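Local coordinates for protein Zgc:56074 (Danio rerio, PDB 3E9D) that probably hydrolyses fructose-2,6-bisphosphate, and also fructose-1,6-bisphosphate, thereby restraining glycolysis and steering glucose into the pentose phosphate pathway, at residues Val191-Val195 / Glu196-Cys200; Glu126-Lys129 / Thr130-Lys133; Met134-Lys137 / Ser138-Arg142. One frame throughout, in Å; residues are numbered along the deposited sequence.

Interaction 1: residues Val191-Val195 / Glu196-Cys200; sequences VRHLV and EDLQC. With K (potassium ion), chain E.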
loop_
_atom_site.group_PDB
_atom_site.type_symbol
_atom_site.label_atom_id
_atom_site.label_comp_id
_atom_site.label_asym_id
_atom_site.label_seq_id
_atom_site.Cartn_x
_atom_site.Cartn_y
_atom_site.Cartn_z
ATOM N N VAL A 191 0.654 5.156 -4.819
ATOM C CA VAL A 191 -0.661 5.455 -5.372
ATOM C C VAL A 191 -0.547 6.428 -6.548
ATOM O O VAL A 191 -1.172 6.209 -7.602
ATOM C CB VAL A 191 -1.644 5.994 -4.280
ATOM C CG1 VAL A 191 -2.879 6.596 -4.901
ATOM C CG2 VAL A 191 -2.049 4.858 -3.318
ATOM N N ARG A 192 0.247 7.490 -6.383
ATOM C CA ARG A 192 0.399 8.464 -7.469
ATOM C C ARG A 192 1.061 7.822 -8.710
ATOM O O ARG A 192 0.690 8.139 -9.842
ATOM C CB ARG A 192 1.194 9.716 -7.032
ATOM C CG ARG A 192 1.227 10.799 -8.156
ATOM C CD ARG A 192 1.880 12.120 -7.722
ATOM N NE ARG A 192 1.021 12.932 -6.859
ATOM C CZ ARG A 192 0.104 13.803 -7.287
ATOM N NH1 ARG A 192 -0.129 13.976 -8.589
ATOM N NH2 ARG A 192 -0.604 14.497 -6.398
ATOM N N HIS A 193 2.033 6.933 -8.489
ATOM C CA HIS A 193 2.643 6.195 -9.600
ATOM C C HIS A 193 1.587 5.378 -10.381
ATOM O O HIS A 193 1.491 5.470 -11.600
ATOM C CB HIS A 193 3.764 5.266 -9.133
ATOM C CG HIS A 193 4.299 4.401 -10.236
ATOM N ND1 HIS A 193 4.970 4.923 -11.327
ATOM C CD2 HIS A 193 4.235 3.062 -10.439
ATOM C CE1 HIS A 193 5.298 3.938 -12.149
ATOM N NE2 HIS A 193 4.877 2.800 -11.625
ATOM N N LEU A 194 0.788 4.606 -9.655
ATOM C CA LEU A 194 -0.290 3.812 -10.252
ATOM C C LEU A 194 -1.285 4.665 -11.039
ATOM O O LEU A 194 -1.627 4.334 -12.178
ATOM C CB LEU A 194 -1.018 3.026 -9.168
ATOM C CG LEU A 194 -0.262 1.862 -8.497
ATOM C CD1 LEU A 194 -1.163 1.182 -7.490
ATOM C CD2 LEU A 194 0.298 0.830 -9.497
ATOM N N VAL A 195 -1.702 5.790 -10.455
ATOM C CA VAL A 195 -2.777 6.599 -11.027
ATOM C C VAL A 195 -2.297 7.518 -12.154
ATOM O O VAL A 195 -2.912 7.590 -13.222
ATOM C CB VAL A 195 -3.483 7.413 -9.921
ATOM C CG1 VAL A 195 -4.445 8.428 -10.524
ATOM C CG2 VAL A 195 -4.229 6.443 -8.973
ATOM N N GLU A 196 -1.190 8.211 -11.920
ATOM C CA GLU A 196 -0.693 9.217 -12.840
ATOM C C GLU A 196 0.300 8.654 -13.881
ATOM O O GLU A 196 0.136 8.873 -15.093
ATOM C CB GLU A 196 -0.084 10.368 -12.034
ATOM C CG GLU A 196 -0.173 11.707 -12.693
ATOM C CD GLU A 196 0.203 12.845 -11.754
ATOM O OE1 GLU A 196 -0.444 13.923 -11.844
ATOM O OE2 GLU A 196 1.140 12.662 -10.943
ATOM N N ASP A 197 1.302 7.901 -13.428
ATOM C CA ASP A 197 2.350 7.409 -14.336
ATOM C C ASP A 197 1.871 6.292 -15.232
ATOM O O ASP A 197 2.349 6.153 -16.343
ATOM C CB ASP A 197 3.584 6.931 -13.562
ATOM C CG ASP A 197 4.261 8.051 -12.787
ATOM O OD1 ASP A 197 4.033 9.244 -13.108
ATOM O OD2 ASP A 197 5.014 7.733 -11.846
ATOM N N LEU A 198 0.942 5.481 -14.753
ATOM C CA LEU A 198 0.491 4.317 -15.523
ATOM C C LEU A 198 -0.901 4.544 -16.118
ATOM O O LEU A 198 -1.606 5.468 -15.698
ATOM C CB LEU A 198 0.511 3.059 -14.638
ATOM C CG LEU A 198 1.882 2.746 -13.992
ATOM C CD1 LEU A 198 1.840 1.436 -13.205
ATOM C CD2 LEU A 198 3.025 2.704 -15.032
ATOM N N GLN A 199 -1.280 3.718 -17.096
ATOM C CA GLN A 199 -2.665 3.654 -17.574
ATOM C C GLN A 199 -3.536 3.174 -16.414
ATOM O O GLN A 199 -3.283 2.118 -15.841
ATOM C CB GLN A 199 -2.783 2.734 -18.804
ATOM C CG GLN A 199 -4.193 2.205 -19.116
ATOM C CD GLN A 199 -5.052 3.145 -19.962
ATOM O OE1 GLN A 199 -4.599 4.191 -20.434
ATOM N NE2 GLN A 199 -6.306 2.762 -20.160
ATOM N N CYS A 200 -4.556 3.949 -16.058
ATOM C CA CYS A 200 -5.318 3.655 -14.850
ATOM C C CYS A 200 -6.744 4.160 -14.976
ATOM O O CYS A 200 -6.968 5.255 -15.507
ATOM C CB CYS A 200 -4.637 4.300 -13.637
ATOM S SG CYS A 200 -5.323 3.776 -12.005
HETATM K K K E . -2.783 7.841 -15.881
HETATM O O HOH W 1 -5.466 7.918 -14.144
#
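A potassium site at the C-terminal end of helix 184-197 draws the last turn of the helix and the chain that follows into one local contact, with V195 and L198 as its main ligands. V195 O and L198 O each lie 2.7 Å from the potassium ion, E196 O stands farther off, and a distant water joins them while giving a weak hydrogen bond to C200 O. Carbonyls of the last helical residues and of the chain just after them thus turn to one cation, which probably offsets the negative pole expected there. The backbone bonding widens at the same place: H193 O receives weak hydrogen bonds from both D197 N and L198 N, the second spanning five residues as in a pi-type turn.

One turn apart, H193 and D197 cross almost at right angles. H193 ND1 donates in its ring plane to the anti lone pair of D197 OD2 at 2.9 Å and 163°, with ring and carboxylate planes 68° apart. L198 lies over a face of the same imidazole, its CG 4.2 Å from the ring centroid in a CH-pi contact, so the ring is held at an edge and over a face. On the exposed flank R192 and E196 run side by side; the R192 chain bends at chi3 (-76°), bringing NH1 to E196 OE2 at 3.0 Å in a salt bridge that meets the carboxylate from above its plane. C200 CB approaches L194 O, a buried carbonyl without a polar partner.

D197 OD2 also pairs with K129 of helix 125-146, and H193 packs on that helix; L194 and V195 face strand 220-230, while L198 and C200 rest on I239 of strand 233-246.

Interaction 2: residues Glu126-Lys129 / Thr130-Lys133; sequences EQVK and TRFK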
loop_
_atom_site.group_PDB
_atom_site.type_symbol
_atom_site.label_atom_id
_atom_site.label_comp_id
_atom_site.label_asym_id
_atom_site.label_seq_id
_atom_site.Cartn_x
_atom_site.Cartn_y
_atom_site.Cartn_z
ATOM N N GLU A 126 11.835 10.165 -6.317
ATOM C CA GLU A 126 12.113 9.204 -7.401
ATOM C C GLU A 126 12.733 7.896 -6.904
ATOM O O GLU A 126 12.456 6.833 -7.458
ATOM C CB GLU A 126 13.003 9.816 -8.493
ATOM C CG GLU A 126 12.244 10.680 -9.510
ATOM C CD GLU A 126 11.060 9.955 -10.166
ATOM O OE1 GLU A 126 11.267 8.916 -10.838
ATOM O OE2 GLU A 126 9.912 10.428 -10.006
ATOM N N GLN A 127 13.579 7.988 -5.875
ATOM C CA GLN A 127 14.161 6.803 -5.250
ATOM C C GLN A 127 13.082 5.927 -4.601
ATOM O O GLN A 127 13.081 4.721 -4.764
ATOM C CB GLN A 127 15.223 7.206 -4.212
ATOM C CG GLN A 127 16.541 7.650 -4.840
ATOM C CD GLN A 127 17.564 8.109 -3.793
ATOM O OE1 GLN A 127 17.267 8.937 -2.932
ATOM N NE2 GLN A 127 18.771 7.561 -3.874
ATOM N N VAL A 128 12.161 6.538 -3.872
ATOM C CA VAL A 128 11.028 5.788 -3.319
ATOM C C VAL A 128 10.187 5.145 -4.438
ATOM O O VAL A 128 9.820 3.971 -4.359
ATOM C CB VAL A 128 10.144 6.661 -2.391
ATOM C CG1 VAL A 128 8.989 5.818 -1.812
ATOM C CG2 VAL A 128 10.967 7.258 -1.285
ATOM N N LYS A 129 9.881 5.913 -5.480
ATOM C CA LYS A 129 9.088 5.394 -6.597
ATOM C C LYS A 129 9.772 4.228 -7.326
ATOM O O LYS A 129 9.111 3.245 -7.706
ATOM C CB LYS A 129 8.756 6.514 -7.585
ATOM C CG LYS A 129 7.769 6.093 -8.678
ATOM C CD LYS A 129 7.716 7.127 -9.823
ATOM C CE LYS A 129 7.091 8.430 -9.376
ATOM N NZ LYS A 129 6.884 9.377 -10.531
ATOM N N THR A 130 11.089 4.345 -7.535
ATOM C CA THR A 130 11.866 3.237 -8.081
ATOM C C THR A 130 11.711 1.954 -7.247
ATOM O O THR A 130 11.560 0.872 -7.808
ATOM C CB THR A 130 13.350 3.638 -8.233
ATOM O OG1 THR A 130 13.427 4.699 -9.199
ATOM C CG2 THR A 130 14.219 2.464 -8.681
ATOM N N ARG A 131 11.721 2.081 -5.917
ATOM C CA ARG A 131 11.481 0.921 -5.039
ATOM C C ARG A 131 10.108 0.274 -5.264
ATOM O O ARG A 131 9.993 -0.960 -5.342
ATOM C CB ARG A 131 11.645 1.300 -3.559
ATOM C CG ARG A 131 13.103 1.555 -3.158
ATOM C CD ARG A 131 13.276 1.435 -1.649
ATOM N NE ARG A 131 12.793 2.592 -0.874
ATOM C CZ ARG A 131 11.723 2.580 -0.078
ATOM N NH1 ARG A 131 10.965 1.488 0.034
ATOM N NH2 ARG A 131 11.420 3.655 0.632
ATOM N N PHE A 132 9.072 1.106 -5.367
ATOM C CA PHE A 132 7.732 0.602 -5.677
ATOM C C PHE A 132 7.680 -0.080 -7.051
ATOM O O PHE A 132 7.073 -1.147 -7.183
ATOM C CB PHE A 132 6.662 1.691 -5.574
ATOM C CG PHE A 132 5.259 1.185 -5.841
ATOM C CD1 PHE A 132 4.687 0.220 -5.014
ATOM C CD2 PHE A 132 4.521 1.670 -6.916
ATOM C CE1 PHE A 132 3.400 -0.264 -5.245
ATOM C CE2 PHE A 132 3.218 1.220 -7.156
ATOM C CZ PHE A 132 2.652 0.250 -6.321
ATOM N N LYS A 133 8.327 0.521 -8.050
ATOM C CA LYS A 133 8.416 -0.080 -9.397
ATOM C C LYS A 133 9.083 -1.455 -9.349
ATOM O O LYS A 133 8.643 -2.392 -10.028
ATOM C CB LYS A 133 9.185 0.818 -10.372
ATOM C CG LYS A 133 8.442 2.084 -10.832
ATOM C CD LYS A 133 9.299 2.840 -11.854
ATOM C CE LYS A 133 8.951 4.314 -11.927
ATOM N NZ LYS A 133 10.071 5.100 -12.587
HETATM O O HOH W 2 11.395 6.296 -10.327
HETATM O O HOH W 3 9.067 8.353 -12.805
#
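K129 and K133, one turn apart, cross at an angle with their aliphatic parts touching: K133 CE lies 3.7 Å from K129 CD, while the two ammonium groups diverge. K129 sends its CG anti to the backbone N and bends at chi3 (-68°), which carries NZ over to E126. K133, by contrast, stays extended beyond CG, passing K129 O with its own CG before its CE meets the CD and CG of K129.

E126 curls back toward these amines and divides its carboxylate between them. OE2 makes a salt bridge with K129 NZ at 3.2 Å, weak as a hydrogen bond, whereas OE1 is linked to K133 NZ through water. One water donates to E126 OE1 at 2.7 Å and to T130 OG1 at 2.8 Å, and accepts from K133 NZ at 2.9 Å; a second bridges E126 OE1 to both lysines, with weak bonds from the amines. Both amines thus share one carboxylate, K129 directly and K133 through water.

All this lies on the first turns of helix 125-146 in the histidine phosphatase domain, where regular i to i+4 bonds, such as K133 N to K129 O at 2.9 Å, set the side chains one turn apart. K129 NZ has a further carboxylate partner in D197 of helix 184-197.

On another flank V128 and R131 cross obliquely, the valine CG1 and CG2 each 4.1 Å from R131 NH2. The arginine, buried, has its main polar partner in E123, through a salt bridge from NE, and donates from NH1 to R88 O. Its side chain comes within about 6 Å of that of E89, the probable proton donor or acceptor, and also packs against F186 of helix 184-197.

Interaction 3: residues Met134-Lys137 / Ser138-Arg142; sequences MFLK and SLFQR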
loop_
_atom_site.group_PDB
_atom_site.type_symbol
_atom_site.label_atom_id
_atom_site.label_comp_id
_atom_site.label_asym_id
_atom_site.label_seq_id
_atom_site.Cartn_x
_atom_site.Cartn_y
_atom_site.Cartn_z
ATOM N N MET A 134 10.146 -1.572 -8.548
ATOM C CA MET A 134 10.829 -2.856 -8.359
ATOM C C MET A 134 9.927 -3.849 -7.629
ATOM O O MET A 134 9.891 -5.047 -7.952
ATOM C CB MET A 134 12.145 -2.677 -7.595
ATOM C CG MET A 134 13.208 -1.878 -8.360
ATOM S SD MET A 134 14.605 -1.432 -7.262
ATOM C CE MET A 134 15.194 -3.070 -6.771
ATOM N N PHE A 135 9.197 -3.344 -6.646
ATOM C CA PHE A 135 8.242 -4.176 -5.936
ATOM C C PHE A 135 7.165 -4.703 -6.883
ATOM O O PHE A 135 6.822 -5.888 -6.832
ATOM C CB PHE A 135 7.575 -3.440 -4.746
ATOM C CG PHE A 135 6.438 -4.236 -4.134
ATOM C CD1 PHE A 135 6.707 -5.330 -3.314
ATOM C CD2 PHE A 135 5.112 -3.932 -4.425
ATOM C CE1 PHE A 135 5.658 -6.108 -2.767
ATOM C CE2 PHE A 135 4.069 -4.700 -3.877
ATOM C CZ PHE A 135 4.364 -5.796 -3.050
ATOM N N LEU A 136 6.614 -3.831 -7.723
ATOM C CA LEU A 136 5.591 -4.248 -8.693
ATOM C C LEU A 136 6.077 -5.328 -9.631
ATOM O O LEU A 136 5.366 -6.291 -9.895
ATOM C CB LEU A 136 5.088 -3.068 -9.529
ATOM C CG LEU A 136 4.031 -2.140 -8.942
ATOM C CD1 LEU A 136 3.566 -1.195 -10.036
ATOM C CD2 LEU A 136 2.844 -2.888 -8.348
ATOM N N LYS A 137 7.298 -5.163 -10.133
ATOM C CA LYS A 137 7.894 -6.148 -11.027
ATOM C C LYS A 137 8.013 -7.518 -10.320
ATOM O O LYS A 137 7.632 -8.552 -10.874
ATOM C CB LYS A 137 9.253 -5.626 -11.529
ATOM C CG LYS A 137 9.888 -6.474 -12.601
ATOM C CD LYS A 137 11.235 -5.874 -13.053
ATOM C CE LYS A 137 11.959 -6.826 -14.003
ATOM N NZ LYS A 137 12.422 -8.075 -13.312
ATOM N N SER A 138 8.489 -7.507 -9.080
ATOM C CA SER A 138 8.583 -8.710 -8.258
ATOM C C SER A 138 7.194 -9.324 -7.948
ATOM O O SER A 138 7.001 -10.551 -8.026
ATOM C CB SER A 138 9.306 -8.331 -6.954
ATOM O OG SER A 138 9.428 -9.430 -6.080
ATOM N N LEU A 139 6.245 -8.460 -7.586
ATOM C CA LEU A 139 4.862 -8.840 -7.325
ATOM C C LEU A 139 4.218 -9.556 -8.520
ATOM O O LEU A 139 3.652 -10.634 -8.358
ATOM C CB LEU A 139 4.021 -7.608 -6.958
ATOM C CG LEU A 139 2.513 -7.839 -6.789
ATOM C CD1 LEU A 139 2.279 -8.709 -5.544
ATOM C CD2 LEU A 139 1.751 -6.505 -6.700
ATOM N N PHE A 140 4.291 -8.943 -9.697
ATOM C CA PHE A 140 3.704 -9.541 -10.897
ATOM C C PHE A 140 4.284 -10.939 -11.155
ATOM O O PHE A 140 3.543 -11.884 -11.463
ATOM C CB PHE A 140 3.923 -8.679 -12.159
ATOM C CG PHE A 140 3.237 -7.323 -12.136
ATOM C CD1 PHE A 140 2.298 -6.991 -11.162
ATOM C CD2 PHE A 140 3.533 -6.385 -13.125
ATOM C CE1 PHE A 140 1.676 -5.739 -11.164
ATOM C CE2 PHE A 140 2.909 -5.124 -13.139
ATOM C CZ PHE A 140 1.990 -4.801 -12.151
ATOM N N GLN A 141 5.606 -11.050 -11.068
ATOM C CA GLN A 141 6.282 -12.310 -11.366
ATOM C C GLN A 141 5.847 -13.399 -10.378
ATOM O O GLN A 141 5.516 -14.518 -10.783
ATOM C CB GLN A 141 7.807 -12.131 -11.377
ATOM C CG GLN A 141 8.602 -13.430 -11.621
ATOM C CD GLN A 141 8.313 -14.070 -12.988
ATOM O OE1 GLN A 141 8.143 -13.376 -13.998
ATOM N NE2 GLN A 141 8.268 -15.406 -13.021
ATOM N N ARG A 142 5.808 -13.049 -9.095
ATOM C CA ARG A 142 5.369 -13.985 -8.059
ATOM C C ARG A 142 3.894 -14.388 -8.193
ATOM O O ARG A 142 3.565 -15.550 -8.011
ATOM C CB ARG A 142 5.640 -13.425 -6.651
ATOM C CG ARG A 142 5.326 -14.440 -5.518
ATOM C CD ARG A 142 5.407 -13.798 -4.140
ATOM N NE ARG A 142 6.779 -13.390 -3.828
ATOM C CZ ARG A 142 7.673 -14.162 -3.208
ATOM N NH1 ARG A 142 7.349 -15.390 -2.817
ATOM N NH2 ARG A 142 8.895 -13.703 -2.980
#
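F140 rises from the helix beside L136, and its path begins at CB, 3.6 Å from L136 O. At CG the ring starts and the same carbonyl oxygen stands over its face: L136 O is 3.3 Å from F140 CG and sits 3.2 Å above the ring plane, offset toward the rim. The F140 chi1 of -65° places CG beside the backbone N, and this brings the ring across the preceding turn. CD1 remains close to L136 O, and farther out CE1 reaches the leucine side chain, 4.2 Å from L136 CD2. The two side chains lie alongside each other, pointing the same way. The oxygen over the ring face is also the acceptor of F140 N at 2.9 Å, in a bond of 171°, so the residue meets one carbonyl with both its amide and its ring.

L136 CD2 is shared, since L139 CD2 touches it at 4.1 Å from the adjoining position on the helix. The same L139 methyl comes 4.1 Å from F135 CE2, and L139 CB lies over a face of the F135 ring, near its rim. The apolar chain thus runs from F135 through L139 and L136 to F140, with each leucine as a link.

F140 packs on A236 and I227, from strands 233-246 and 220-230, and L139 on F55 of strand 53-56. On the more exposed side Q141 bonds through NE2 to E145. Such spacing of apolar residues at i, i+3 and i+4 is typical of an amphipathic helix laid against the central sheet of an alpha/beta fold, here that of a histidine phosphatase.

In the fold
Interactions 2 and 3 are consecutive parts of helix 125-146, whereas interaction 1 closes helix 184-197 next to it. Interaction 3 is the most apolar, with L139 and F140 packed on strands, F135 on a loop and L136 on helix 184-197; interaction 2 combines a water-linked charged surface with a buried arginine near the probable catalytic glutamate; interaction 1, like the others partly buried, adds a metal ion at a helix end. The two helices meet through residues of all three. K129 NZ and D197 OD2 form a salt bridge of 2.8 Å, beside which H193 packs on F132 and K133. Deeper in, L194 CD2 touches F132 CE2 at 3.8 Å and L136 CD1 at 3.9 Å, so polar pairing at the rim gives way to apolar packing.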